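Local structure of flavoprotein (Thermotoga maritima, 5V8S) at residues K15-R20 and E189-S194; V29-D34 and S51-L56. The protein probably carries electrons through a bound FMN to a di-iron centre, acting as an oxidoreductase of the flavo-diiron protein family. The protein carries 1 engineered substitution. All blocks are in the same frame, centred on the assembly; numbering follows the deposited sequence.

Interaction 1: K15-R20 and E189-S194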
loop_
_atom_site.group_PDB
_atom_site.type_symbol
_atom_site.label_atom_id
_atom_site.label_comp_id
_atom_site.label_asym_id
_atom_site.label_seq_id
_atom_site.Cartn_x
_atom_site.Cartn_y
_atom_site.Cartn_z
ATOM N N LYS A 15 -11.581 21.155 17.332
ATOM C CA LYS A 15 -12.778 21.983 17.332
ATOM C C LYS A 15 -13.948 21.127 17.778
ATOM O O LYS A 15 -14.160 20.025 17.262
ATOM C CB LYS A 15 -13.039 22.536 15.930
ATOM C CG LYS A 15 -14.412 23.179 15.704
ATOM C CD LYS A 15 -14.335 24.674 15.585
ATOM C CE LYS A 15 -15.706 25.289 15.302
ATOM N NZ LYS A 15 -16.573 25.412 16.533
ATOM N N ILE A 16 -14.709 21.631 18.743
ATOM C CA ILE A 16 -15.920 20.969 19.216
ATOM C C ILE A 16 -17.084 21.909 18.978
ATOM O O ILE A 16 -16.981 23.110 19.260
ATOM C CB ILE A 16 -15.808 20.593 20.701
ATOM C CG1 ILE A 16 -14.705 19.549 20.869
ATOM C CG2 ILE A 16 -17.163 20.078 21.243
ATOM C CD1 ILE A 16 -14.341 19.263 22.293
ATOM N N TRP A 17 -18.178 21.370 18.437
ATOM C CA TRP A 17 -19.410 22.119 18.228
ATOM C C TRP A 17 -20.461 21.549 19.170
ATOM O O TRP A 17 -20.633 20.329 19.239
ATOM C CB TRP A 17 -19.933 21.961 16.796
ATOM C CG TRP A 17 -18.958 22.144 15.672
ATOM C CD1 TRP A 17 -17.844 21.403 15.414
ATOM C CD2 TRP A 17 -19.053 23.106 14.609
ATOM N NE1 TRP A 17 -17.228 21.855 14.275
ATOM C CE2 TRP A 17 -17.956 22.892 13.755
ATOM C CE3 TRP A 17 -19.964 24.124 14.300
ATOM C CZ2 TRP A 17 -17.731 23.668 12.619
ATOM C CZ3 TRP A 17 -19.736 24.894 13.173
ATOM C CH2 TRP A 17 -18.635 24.659 12.348
ATOM N N THR A 18 -21.174 22.424 19.878
ATOM C CA THR A 18 -22.309 22.038 20.712
ATOM C C THR A 18 -23.424 23.026 20.393
ATOM O O THR A 18 -23.290 24.224 20.665
ATOM C CB THR A 18 -21.945 22.102 22.200
ATOM O OG1 THR A 18 -20.883 21.181 22.482
ATOM C CG2 THR A 18 -23.127 21.750 23.068
ATOM N N GLU A 19 -24.509 22.548 19.792
ATOM C CA GLU A 19 -25.531 23.476 19.323
ATOM C C GLU A 19 -26.911 22.836 19.351
ATOM O O GLU A 19 -27.071 21.653 19.038
ATOM C CB GLU A 19 -25.187 23.944 17.903
ATOM C CG GLU A 19 -26.218 24.868 17.279
ATOM C CD GLU A 19 -25.645 25.720 16.156
ATOM O OE1 GLU A 19 -24.464 26.125 16.256
ATOM O OE2 GLU A 19 -26.380 25.985 15.177
ATOM N N ARG A 20 -27.914 23.631 19.728
ATOM C CA ARG A 20 -29.291 23.182 19.599
ATOM C C ARG A 20 -29.665 23.286 18.127
ATOM O O ARG A 20 -29.535 24.355 17.523
ATOM C CB ARG A 20 -30.224 24.012 20.478
ATOM C CG ARG A 20 -31.601 23.364 20.584
ATOM C CD ARG A 20 -32.495 24.046 21.600
ATOM N NE ARG A 20 -32.659 25.453 21.304
ATOM C CZ ARG A 20 -32.074 26.440 21.974
ATOM N NH1 ARG A 20 -31.267 26.180 23.002
ATOM N NH2 ARG A 20 -32.300 27.693 21.612
ATOM N N GLU A 189 -17.040 23.791 7.364
ATOM C CA GLU A 189 -17.011 24.994 8.176
ATOM C C GLU A 189 -18.374 25.355 8.763
ATOM O O GLU A 189 -18.503 26.431 9.352
ATOM C CB GLU A 189 -16.489 26.165 7.329
ATOM C CG GLU A 189 -15.456 25.775 6.248
ATOM C CD GLU A 189 -14.689 26.982 5.695
ATOM O OE1 GLU A 189 -14.483 27.054 4.460
ATOM O OE2 GLU A 189 -14.297 27.862 6.495
ATOM N N ILE A 190 -19.386 24.502 8.614
ATOM C CA ILE A 190 -20.707 24.718 9.209
ATOM C C ILE A 190 -21.289 23.352 9.553
ATOM O O ILE A 190 -20.745 22.314 9.179
ATOM C CB ILE A 190 -21.653 25.559 8.317
ATOM C CG1 ILE A 190 -21.979 24.857 7.006
ATOM C CG2 ILE A 190 -21.053 26.950 8.050
ATOM C CD1 ILE A 190 -23.138 25.583 6.259
ATOM N N LEU A 191 -22.399 23.349 10.299
ATOM C CA LEU A 191 -22.979 22.092 10.766
ATOM C C LEU A 191 -23.873 21.424 9.735
ATOM O O LEU A 191 -23.992 20.188 9.734
ATOM C CB LEU A 191 -23.825 22.310 12.031
ATOM C CG LEU A 191 -23.095 22.643 13.323
ATOM C CD1 LEU A 191 -24.083 22.998 14.423
ATOM C CD2 LEU A 191 -22.273 21.456 13.729
ATOM N N ASP A 192 -24.585 22.206 8.921
ATOM C CA ASP A 192 -25.690 21.648 8.149
ATOM C C ASP A 192 -25.575 21.948 6.660
ATOM O O ASP A 192 -24.536 22.434 6.193
ATOM C CB ASP A 192 -27.036 22.129 8.703
ATOM C CG ASP A 192 -27.307 23.598 8.430
ATOM O OD1 ASP A 192 -26.392 24.309 7.975
ATOM O OD2 ASP A 192 -28.447 24.045 8.684
ATOM N N ASP A 193 -26.632 21.614 5.916
ATOM C CA ASP A 193 -26.658 21.688 4.458
ATOM C C ASP A 193 -27.230 23.001 3.928
ATOM O O ASP A 193 -27.839 23.006 2.856
ATOM C CB ASP A 193 -27.424 20.492 3.878
ATOM C CG ASP A 193 -28.907 20.468 4.273
ATOM O OD1 ASP A 193 -29.250 20.982 5.356
ATOM O OD2 ASP A 193 -29.731 19.918 3.497
ATOM N N SER A 194 -27.051 24.111 4.649
ATOM C CA SER A 194 -27.685 25.378 4.303
ATOM C C SER A 194 -26.880 26.226 3.323
ATOM O O SER A 194 -27.418 27.210 2.794
ATOM C CB SER A 194 -27.974 26.179 5.582
ATOM O OG SER A 194 -26.789 26.441 6.307
#
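Trp17 and Leu191 meet in a side-chain contact at the surface of the metallo-beta-lactamase-like domain, where strand 16-22, at one edge of the seven-stranded mixed sheet, is met by the loop between strand 175-179 and helix 196-214. It illustrates how an edge strand can be joined to a loop from far along the chain by van der Waals contact, with no hydrogen bond between 15-20 and 189-194: the strand offers side chains, and the loop offers Leu191 together with backbone atoms of Glu189 and Ile190. The nearest CA atoms, those of Trp17 and Leu191, are 8.3 Å apart, and the indole bridges that distance. A chi1 of -48° sets CG of Trp17 beside the backbone N and anti to the carbonyl carbon; from there the ring extends to the loop and slides past the Leu191 side chain in the opposite direction. Methyl CD2 of Leu191 lies 3.3 Å above the plane of the indole, over one face, displaced toward the rim, and comes within 3.6 Å of Trp17 CE3. Lys15 CE lies over the opposite face, also near the rim. At the far end of the indole, CH2 of Trp17 points at the carbonyl oxygen of Glu189, which sits at the ring edge and in its plane, 3.5 Å away; Ile190 CA approaches the same carbon obliquely at 3.8 Å. The polar end of the indole is tied to the neighbouring strand, since Trp17 NE1 is hydrogen-bonded to Asp33 OD2, and Arg31 makes a cation-pi contact with the ring. Arg31 also binds the loop, through NH1 to the Ile190 carbonyl oxygen. The other Leu191 branch serves a second partner, Glu19: methyl CD1 of Leu191 lies against the carboxylate carbon CD of Glu19 at 3.6 Å.

Interaction 2: V29-D34 and S51-L56; sequences VLRIDD and SYNAYL
Antiparallel strands 26-34 and 50-59, neighbours in the mixed sheet of the metallo-beta-lactamase-like domain, pair here through Leu30 with Ala54 and Ile32 with Tyr52; over 29-34 and 51-56 their N-to-C directions are 163° apart, and all the touching residues are buried. Leu30 and Ala54 exchange N-H...O bonds, each 2.8 Å between N and O. In the second hydrogen-bonded pair Ile32 N lies 3.0 Å from Tyr52 O, and Tyr52 N 2.9 Å from Ile32 O. CA-H...O contacts to the same carbonyls supplement these, such as Arg31 CA to Tyr52 O at 3.3 Å.

On the face of Arg31, Asp33, Ser51 and Asn53, polar groups interlock. Arg31 grips Asp33 side-on, its NE giving a nearly straight bond (170°) to the syn lone pair of OD1 at 2.7 Å, while the Asn53 OD1 packs against Arg31 CG at 3.2 Å and accepts a bond from Ser51 OG. Val29 CG2 meets Tyr55 CE2 further along this face.

On the other face, Ile32 CG2 touches the Tyr52 ring at its edge, by CD2. The Tyr52 hydroxyl donates to the anti lone pair of Asp34 OD2 at 2.7 Å, the carboxylate turned 60° from the ring. Tyr73 OH and the Arg36 and Ile37 amides engage Asp34 OD1. The Tyr52 side chain is about 6 Å from the mu-oxo-diiron cluster. Ser51 O holds ND1 of the cluster residue His240, a second-shell bond within the metallo-beta-lactamase fold of flavo-diiron proteins.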
loop_
_atom_site.group_PDB
_atom_site.type_symbol
_atom_site.label_atom_id
_atom_site.label_comp_id
_atom_site.label_asym_id
_atom_site.label_seq_id
_atom_site.Cartn_x
_atom_site.Cartn_y
_atom_site.Cartn_z
ATOM N N VAL A 29 -26.693 18.721 18.854
ATOM C CA VAL A 29 -25.567 17.958 18.320
ATOM C C VAL A 29 -24.339 18.252 19.162
ATOM O O VAL A 29 -24.113 19.395 19.589
ATOM C CB VAL A 29 -25.294 18.257 16.826
ATOM C CG1 VAL A 29 -24.944 19.735 16.623
ATOM C CG2 VAL A 29 -24.206 17.328 16.267
ATOM N N LEU A 30 -23.542 17.210 19.384
ATOM C CA LEU A 30 -22.201 17.304 19.954
ATOM C C LEU A 30 -21.269 16.731 18.898
ATOM O O LEU A 30 -21.269 15.516 18.666
ATOM C CB LEU A 30 -22.099 16.485 21.237
ATOM C CG LEU A 30 -23.003 16.969 22.369
ATOM C CD1 LEU A 30 -23.327 15.836 23.285
ATOM C CD2 LEU A 30 -22.329 18.079 23.137
ATOM N N ARG A 31 -20.489 17.597 18.254
ATOM C CA ARG A 31 -19.643 17.211 17.130
ATOM C C ARG A 31 -18.196 17.541 17.467
ATOM O O ARG A 31 -17.894 18.664 17.889
ATOM C CB ARG A 31 -20.064 17.956 15.843
ATOM C CG ARG A 31 -19.055 17.875 14.696
ATOM C CD ARG A 31 -19.542 18.526 13.405
ATOM N NE ARG A 31 -18.398 19.029 12.640
ATOM C CZ ARG A 31 -18.493 19.779 11.548
ATOM N NH1 ARG A 31 -19.684 20.083 11.046
ATOM N NH2 ARG A 31 -17.393 20.234 10.957
ATOM N N ILE A 32 -17.308 16.568 17.288
ATOM C CA ILE A 32 -15.872 16.807 17.411
ATOM C C ILE A 32 -15.220 16.585 16.049
ATOM O O ILE A 32 -15.571 15.645 15.325
ATOM C CB ILE A 32 -15.223 15.971 18.532
ATOM C CG1 ILE A 32 -13.790 16.450 18.760
ATOM C CG2 ILE A 32 -15.273 14.474 18.228
ATOM C CD1 ILE A 32 -13.141 15.898 20.003
ATOM N N ASP A 33 -14.332 17.490 15.676
ATOM C CA ASP A 33 -13.651 17.453 14.381
ATOM C C ASP A 33 -12.282 16.797 14.568
ATOM O O ASP A 33 -11.365 17.412 15.122
ATOM C CB ASP A 33 -13.544 18.872 13.821
ATOM C CG ASP A 33 -14.879 19.407 13.351
ATOM O OD1 ASP A 33 -15.862 18.653 13.433
ATOM O OD2 ASP A 33 -14.939 20.563 12.892
ATOM N N ASP A 34 -12.142 15.555 14.094
ATOM C CA ASP A 34 -10.906 14.787 14.290
ATOM C C ASP A 34 -9.917 15.196 13.206
ATOM O O ASP A 34 -9.960 14.695 12.079
ATOM C CB ASP A 34 -11.187 13.287 14.255
ATOM C CG ASP A 34 -9.998 12.463 14.697
ATOM O OD1 ASP A 34 -8.920 13.056 14.868
ATOM O OD2 ASP A 34 -10.148 11.242 14.859
ATOM N N SER A 51 -15.516 14.004 11.222
ATOM C CA SER A 51 -16.127 14.375 12.490
ATOM C C SER A 51 -16.815 13.165 13.109
ATOM O O SER A 51 -17.178 12.210 12.423
ATOM C CB SER A 51 -17.127 15.526 12.326
ATOM O OG SER A 51 -18.370 15.097 11.780
ATOM N N TYR A 52 -16.998 13.227 14.427
ATOM C CA TYR A 52 -17.853 12.286 15.161
ATOM C C TYR A 52 -18.996 13.098 15.748
ATOM O O TYR A 52 -18.761 14.080 16.470
ATOM C CB TYR A 52 -17.103 11.501 16.261
ATOM C CG TYR A 52 -15.798 10.955 15.750
ATOM C CD1 TYR A 52 -15.773 10.067 14.688
ATOM C CD2 TYR A 52 -14.609 11.391 16.273
ATOM C CE1 TYR A 52 -14.574 9.605 14.147
ATOM C CE2 TYR A 52 -13.383 10.927 15.752
ATOM C CZ TYR A 52 -13.384 10.037 14.678
ATOM O OH TYR A 52 -12.193 9.577 14.105
ATOM N N ASN A 53 -20.226 12.691 15.438
ATOM C CA ASN A 53 -21.415 13.453 15.805
ATOM C C ASN A 53 -22.287 12.607 16.719
ATOM O O ASN A 53 -22.687 11.506 16.336
ATOM C CB ASN A 53 -22.279 13.800 14.585
ATOM C CG ASN A 53 -21.511 14.519 13.473
ATOM O OD1 ASN A 53 -20.465 15.142 13.696
ATOM N ND2 ASN A 53 -22.052 14.441 12.260
ATOM N N ALA A 54 -22.585 13.118 17.908
ATOM C CA ALA A 54 -23.547 12.509 18.814
ATOM C C ALA A 54 -24.668 13.507 19.053
ATOM O O ALA A 54 -24.524 14.689 18.758
ATOM C CB ALA A 54 -22.869 12.151 20.137
ATOM N N TYR A 55 -25.791 13.024 19.585
ATOM C CA TYR A 55 -26.973 13.864 19.721
ATOM C C TYR A 55 -27.591 13.666 21.094
ATOM O O TYR A 55 -27.541 12.567 21.656
ATOM C CB TYR A 55 -28.021 13.548 18.643
ATOM C CG TYR A 55 -27.456 13.758 17.253
ATOM C CD1 TYR A 55 -26.760 12.743 16.608
ATOM C CD2 TYR A 55 -27.568 14.978 16.608
ATOM C CE1 TYR A 55 -26.200 12.936 15.350
ATOM C CE2 TYR A 55 -27.021 15.178 15.355
ATOM C CZ TYR A 55 -26.343 14.160 14.730
ATOM O OH TYR A 55 -25.820 14.395 13.483
ATOM N N LEU A 56 -28.208 14.730 21.617
ATOM C CA LEU A 56 -28.954 14.657 22.867
ATOM C C LEU A 56 -30.366 15.176 22.629
ATOM O O LEU A 56 -30.545 16.297 22.138
ATOM C CB LEU A 56 -28.282 15.481 23.972
ATOM C CG LEU A 56 -29.007 15.422 25.326
ATOM C CD1 LEU A 56 -28.742 14.086 26.003
ATOM C CD2 LEU A 56 -28.592 16.574 26.224
#

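Both interactions reach the same sheet, through neighbouring strands 16-22 and 26-34, with Trp17 N about 2.8 Å from Arg31 O and Glu19 O about 3.0 Å from Val29 N, probable hydrogen bonds. Interaction 2 is a buried strand pairing, held by backbone bonds and by buried charged and polar groups, and it approaches the di-iron site. Interaction 1 lies at the surface, 9 Å away between centres, and joins the sheet edge to a distant loop largely by van der Waals packing around Trp17 and Leu191. Arg31 and Asp33, part of the polar face of interaction 2, also serve interaction 1.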